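Local coordinates for protein glutathione reductase (PDB 3O0H) that probably catalyses the NADPH-dependent reduction of glutathione disulfide to glutathione, using a bound FAD as its redox cofactor, at residues Cys178-Leu187 and Arg279-Val287. Residues are numbered along the deposited sequence; the frame is centred on the assembly and turned at random.
Sequences CLTSNEIFDL and RVMLATGRV. With FAD (flavin-adenine dinucleotide), chain H.
M281 and I184 make the tight end of this contact. With CG anti to the backbone N (chi1 -177°), M281 runs straight out and crosses I184 at about a right angle, so that its SD lies 3.8 Å from I184 CG1. The methyl CE goes further and lodges against the backbone of S181, while F206 of helix 201-212 packs on both side chains. Next to this knot the backbones pair: L179 N gives a nearly straight bond to V280 O, and L282 N returns one of 2.8 Å to L179 O, the latter also brushed by the CA-H of M281. On the far side of that bridge C178 fits between two neighbours, its CB 3.6 Å from L282 CG and its SG beside V280 CG1. L179 sends CD1 obliquely over the aliphatic part of R279, a looser, partly exposed margin.

Strand 279-282 is an outermost strand of the parallel sheet that also holds 193-197, 216-220 and 248-250, the Rossmann-type sheet whose GxGxxG turn probably serves NADPH in this family. The loop 178-187 meets the edge of strand 279-282 that faces away from 193-197, in a single bridge of L179 to M281, and then turns away. An ST turn starts the departure, T180 OG1 accepting from N182 N, and E183 OE1 steadies it by taking both T180 N and T180 OG1.

Toward the flavin, direct contact gives way to water. One molecule links S181 N to L282 O; a second joins S181 OG to R286 NH1, and a third connects N182 OD1 to that same NH1. The guanidinium of R286 has the flavin methyl C8M 3.3 Å above one face, offset toward the rim, and S181 CB rests 3.7 Å from the neighbouring methyl C7M of FAD.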
loop_
_atom_site.group_PDB
_atom_site.type_symbol
_atom_site.label_atom_id
_atom_site.label_comp_id
_atom_site.label_asym_id
_atom_site.label_seq_id
_atom_site.Cartn_x
_atom_site.Cartn_y
_atom_site.Cartn_z
ATOM N N CYS B 178 -3.918 -36.024 -10.998
ATOM C CA CYS B 178 -4.013 -34.599 -10.794
ATOM C C CYS B 178 -2.692 -34.007 -10.302
ATOM O O CYS B 178 -1.877 -34.689 -9.692
ATOM C CB CYS B 178 -5.101 -34.265 -9.794
ATOM S SG CYS B 178 -6.747 -34.877 -10.302
ATOM N N LEU B 179 -2.545 -32.716 -10.559
ATOM C CA LEU B 179 -1.426 -31.928 -10.093
ATOM C C LEU B 179 -1.741 -31.401 -8.714
ATOM O O LEU B 179 -2.927 -31.262 -8.348
ATOM C CB LEU B 179 -1.263 -30.700 -10.990
ATOM C CG LEU B 179 -0.955 -30.868 -12.475
ATOM C CD1 LEU B 179 -1.273 -29.547 -13.188
ATOM C CD2 LEU B 179 0.454 -31.265 -12.737
ATOM N N THR B 180 -0.688 -31.073 -7.971
ATOM C CA THR B 180 -0.838 -30.279 -6.766
ATOM C C THR B 180 0.037 -29.009 -6.862
ATOM O O THR B 180 0.701 -28.765 -7.904
ATOM C CB THR B 180 -0.431 -31.088 -5.552
ATOM O OG1 THR B 180 0.993 -31.234 -5.532
ATOM C CG2 THR B 180 -1.135 -32.484 -5.566
ATOM N N SER B 181 0.078 -28.226 -5.772
ATOM C CA SER B 181 0.897 -27.024 -5.753
ATOM C C SER B 181 2.361 -27.413 -5.908
ATOM O O SER B 181 3.172 -26.587 -6.344
ATOM C CB SER B 181 0.703 -26.187 -4.459
ATOM O OG SER B 181 0.984 -26.956 -3.327
ATOM N N ASN B 182 2.711 -28.665 -5.582
ATOM C CA ASN B 182 4.072 -29.152 -5.799
ATOM C C ASN B 182 4.481 -29.231 -7.288
ATOM O O ASN B 182 5.692 -29.213 -7.598
ATOM C CB ASN B 182 4.281 -30.517 -5.143
ATOM C CG ASN B 182 4.505 -30.421 -3.619
ATOM O OD1 ASN B 182 4.546 -29.320 -3.038
ATOM N ND2 ASN B 182 4.673 -31.578 -2.978
ATOM N N GLU B 183 3.505 -29.340 -8.188
ATOM C CA GLU B 183 3.777 -29.567 -9.621
ATOM C C GLU B 183 3.347 -28.392 -10.500
ATOM O O GLU B 183 3.876 -28.227 -11.587
ATOM C CB GLU B 183 3.066 -30.833 -10.112
ATOM C CG GLU B 183 3.639 -32.127 -9.540
ATOM C CD GLU B 183 3.096 -32.425 -8.133
ATOM O OE1 GLU B 183 1.928 -32.108 -7.822
ATOM O OE2 GLU B 183 3.864 -32.951 -7.331
ATOM N N ILE B 184 2.461 -27.552 -9.975
ATOM C CA ILE B 184 1.731 -26.545 -10.728
ATOM C C ILE B 184 2.626 -25.474 -11.372
ATOM O O ILE B 184 2.281 -24.927 -12.432
ATOM C CB ILE B 184 0.629 -25.872 -9.840
ATOM C CG1 ILE B 184 -0.405 -25.192 -10.694
ATOM C CG2 ILE B 184 1.256 -24.818 -8.867
ATOM C CD1 ILE B 184 -1.217 -26.125 -11.589
ATOM N N PHE B 185 3.756 -25.188 -10.742
ATOM C CA PHE B 185 4.667 -24.147 -11.211
ATOM C C PHE B 185 5.475 -24.578 -12.419
ATOM O O PHE B 185 6.077 -23.717 -13.097
ATOM C CB PHE B 185 5.640 -23.748 -10.091
ATOM C CG PHE B 185 4.962 -23.124 -8.903
ATOM C CD1 PHE B 185 4.353 -21.883 -9.006
ATOM C CD2 PHE B 185 4.919 -23.781 -7.676
ATOM C CE1 PHE B 185 3.711 -21.308 -7.910
ATOM C CE2 PHE B 185 4.251 -23.205 -6.567
ATOM C CZ PHE B 185 3.693 -21.983 -6.678
ATOM N N ASP B 186 5.552 -25.893 -12.640
ATOM C CA ASP B 186 6.533 -26.444 -13.555
ATOM C C ASP B 186 5.959 -27.125 -14.788
ATOM O O ASP B 186 6.671 -27.841 -15.465
ATOM C CB ASP B 186 7.449 -27.382 -12.794
ATOM C CG ASP B 186 8.255 -26.652 -11.729
ATOM O OD1 ASP B 186 8.653 -25.495 -11.981
ATOM O OD2 ASP B 186 8.495 -27.251 -10.654
ATOM N N LEU B 187 4.695 -26.849 -15.083
ATOM C CA LEU B 187 4.051 -27.338 -16.309
ATOM C C LEU B 187 4.951 -27.101 -17.486
ATOM O O LEU B 187 5.530 -26.037 -17.591
ATOM C CB LEU B 187 2.712 -26.628 -16.539
ATOM C CG LEU B 187 1.690 -26.858 -15.440
ATOM C CD1 LEU B 187 0.448 -26.048 -15.703
ATOM C CD2 LEU B 187 1.398 -28.338 -15.329
ATOM N N ARG B 279 -5.661 -29.823 -17.688
ATOM C CA ARG B 279 -5.013 -30.186 -16.423
ATOM C C ARG B 279 -6.026 -30.019 -15.301
ATOM O O ARG B 279 -6.978 -29.259 -15.431
ATOM C CB ARG B 279 -3.823 -29.287 -16.148
ATOM C CG ARG B 279 -2.691 -29.382 -17.157
ATOM C CD ARG B 279 -1.967 -30.734 -17.088
ATOM N NE ARG B 279 -0.853 -30.844 -18.033
ATOM C CZ ARG B 279 -0.841 -31.605 -19.138
ATOM N NH1 ARG B 279 -1.902 -32.319 -19.509
ATOM N NH2 ARG B 279 0.237 -31.635 -19.911
ATOM N N VAL B 280 -5.804 -30.760 -14.225
ATOM C CA VAL B 280 -6.633 -30.723 -13.056
ATOM C C VAL B 280 -5.704 -30.530 -11.845
ATOM O O VAL B 280 -4.772 -31.308 -11.654
ATOM C CB VAL B 280 -7.404 -32.014 -12.893
ATOM C CG1 VAL B 280 -8.260 -31.944 -11.620
ATOM C CG2 VAL B 280 -8.258 -32.296 -14.137
ATOM N N MET B 281 -5.931 -29.470 -11.056
ATOM C CA MET B 281 -5.111 -29.247 -9.861
ATOM C C MET B 281 -5.927 -29.432 -8.610
ATOM O O MET B 281 -7.011 -28.883 -8.487
ATOM C CB MET B 281 -4.538 -27.823 -9.871
ATOM C CG MET B 281 -3.609 -27.490 -8.707
ATOM S SD MET B 281 -3.454 -25.704 -8.458
ATOM C CE MET B 281 -2.361 -25.716 -7.003
ATOM N N LEU B 282 -5.396 -30.195 -7.661
ATOM C CA LEU B 282 -6.043 -30.340 -6.374
ATOM C C LEU B 282 -5.462 -29.314 -5.384
ATOM O O LEU B 282 -4.243 -29.259 -5.176
ATOM C CB LEU B 282 -5.862 -31.742 -5.837
ATOM C CG LEU B 282 -6.408 -32.872 -6.728
ATOM C CD1 LEU B 282 -5.952 -34.171 -6.162
ATOM C CD2 LEU B 282 -7.948 -32.846 -6.899
ATOM N N ALA B 283 -6.341 -28.551 -4.738
ATOM C CA ALA B 283 -5.938 -27.601 -3.718
ATOM C C ALA B 283 -6.851 -27.769 -2.525
ATOM O O ALA B 283 -7.590 -26.855 -2.181
ATOM C CB ALA B 283 -6.033 -26.164 -4.272
ATOM N N THR B 284 -6.800 -28.932 -1.904
ATOM C CA THR B 284 -7.846 -29.368 -0.973
ATOM C C THR B 284 -7.399 -29.419 0.491
ATOM O O THR B 284 -8.154 -29.897 1.365
ATOM C CB THR B 284 -8.363 -30.741 -1.379
ATOM O OG1 THR B 284 -7.259 -31.651 -1.458
ATOM C CG2 THR B 284 -9.049 -30.630 -2.767
ATOM N N GLY B 285 -6.190 -28.920 0.758
ATOM C CA GLY B 285 -5.699 -28.741 2.137
ATOM C C GLY B 285 -4.338 -29.410 2.365
ATOM O O GLY B 285 -3.956 -30.365 1.639
ATOM N N ARG B 286 -3.640 -28.917 3.387
ATOM C CA ARG B 286 -2.366 -29.447 3.826
ATOM C C ARG B 286 -2.462 -29.758 5.302
ATOM O O ARG B 286 -3.077 -29.013 6.058
ATOM C CB ARG B 286 -1.269 -28.386 3.598
ATOM C CG ARG B 286 -1.077 -27.968 2.130
ATOM C CD ARG B 286 -0.218 -26.692 2.032
ATOM N NE ARG B 286 1.137 -26.889 2.531
ATOM C CZ ARG B 286 2.114 -27.540 1.901
ATOM N NH1 ARG B 286 1.908 -28.139 0.730
ATOM N NH2 ARG B 286 3.327 -27.612 2.461
ATOM N N VAL B 287 -1.860 -30.849 5.707
ATOM C CA VAL B 287 -1.881 -31.279 7.101
ATOM C C VAL B 287 -0.431 -31.398 7.631
ATOM O O VAL B 287 0.484 -31.545 6.849
ATOM C CB VAL B 287 -2.627 -32.575 7.225
ATOM C CG1 VAL B 287 -4.139 -32.335 6.932
ATOM C CG2 VAL B 287 -2.033 -33.673 6.282
HETATM P PA FAD H . 8.241 -25.738 5.500
HETATM O O1A FAD H . 7.199 -26.453 4.695
HETATM O O2A FAD H . 8.631 -24.392 4.952
HETATM O O5B FAD H . 9.565 -26.610 5.701
HETATM C C5B FAD H . 9.568 -27.982 6.034
HETATM C C4B FAD H . 10.806 -28.555 5.376
HETATM O O4B FAD H . 11.125 -29.832 5.909
HETATM C C3B FAD H . 10.677 -28.739 3.868
HETATM O O3B FAD H . 11.778 -28.116 3.199
HETATM C C2B FAD H . 10.708 -30.243 3.665
HETATM O O2B FAD H . 11.362 -30.581 2.465
HETATM C C1B FAD H . 11.506 -30.735 4.825
HETATM N N9A FAD H . 11.222 -32.034 5.457
HETATM C C8A FAD H . 10.017 -32.518 5.874
HETATM N N7A FAD H . 10.230 -33.671 6.528
HETATM C C5A FAD H . 11.576 -33.904 6.525
HETATM C C6A FAD H . 12.361 -34.868 7.101
HETATM N N6A FAD H . 11.853 -35.903 7.788
HETATM N N1A FAD H . 13.724 -34.803 6.942
HETATM C C2A FAD H . 14.276 -33.751 6.250
HETATM N N3A FAD H . 13.508 -32.775 5.708
HETATM C C4A FAD H . 12.183 -32.853 5.898
HETATM N N1 FAD H . 2.311 -18.681 3.749
HETATM C C2 FAD H . 2.289 -17.307 3.883
HETATM O O2 FAD H . 2.552 -16.730 4.969
HETATM N N3 FAD H . 1.984 -16.553 2.820
HETATM C C4 FAD H . 1.722 -17.090 1.570
HETATM O O4 FAD H . 1.494 -16.298 0.647
HETATM C C4X FAD H . 1.743 -18.477 1.424
HETATM N N5 FAD H . 1.511 -19.074 0.215
HETATM C C5X FAD H . 1.589 -20.463 0.127
HETATM C C6 FAD H . 1.334 -21.046 -1.102
HETATM C C7 FAD H . 1.410 -22.424 -1.257
HETATM C C7M FAD H . 1.136 -23.013 -2.630
HETATM C C8 FAD H . 1.747 -23.217 -0.178
HETATM C C8M FAD H . 1.797 -24.726 -0.310
HETATM C C9 FAD H . 1.978 -22.641 1.065
HETATM C C9A FAD H . 1.893 -21.253 1.220
HETATM N N10 FAD H . 2.125 -20.630 2.434
HETATM C C10 FAD H . 2.072 -19.262 2.529
HETATM C "C1'" FAD H . 2.443 -21.391 3.660
HETATM C "C2'" FAD H . 3.916 -21.466 3.972
HETATM O "O2'" FAD H . 4.571 -22.119 2.902
HETATM C "C3'" FAD H . 4.083 -22.258 5.243
HETATM O "O3'" FAD H . 3.236 -21.822 6.290
HETATM C "C4'" FAD H . 5.539 -22.291 5.654
HETATM O "O4'" FAD H . 6.306 -22.809 4.564
HETATM C "C5'" FAD H . 5.741 -23.189 6.868
HETATM O "O5'" FAD H . 7.122 -23.162 7.292
HETATM P P FAD H . 7.660 -24.485 8.024
HETATM O O1P FAD H . 9.054 -24.236 8.556
HETATM O O2P FAD H . 6.667 -24.919 9.080
HETATM O O3P FAD H . 7.634 -25.680 6.983
HETATM O O HOH W 1 -2.051 -28.287 -3.970
HETATM O O HOH W 2 -0.232 -27.737 -1.263
HETATM O O HOH W 3 4.437 -29.232 -0.373
#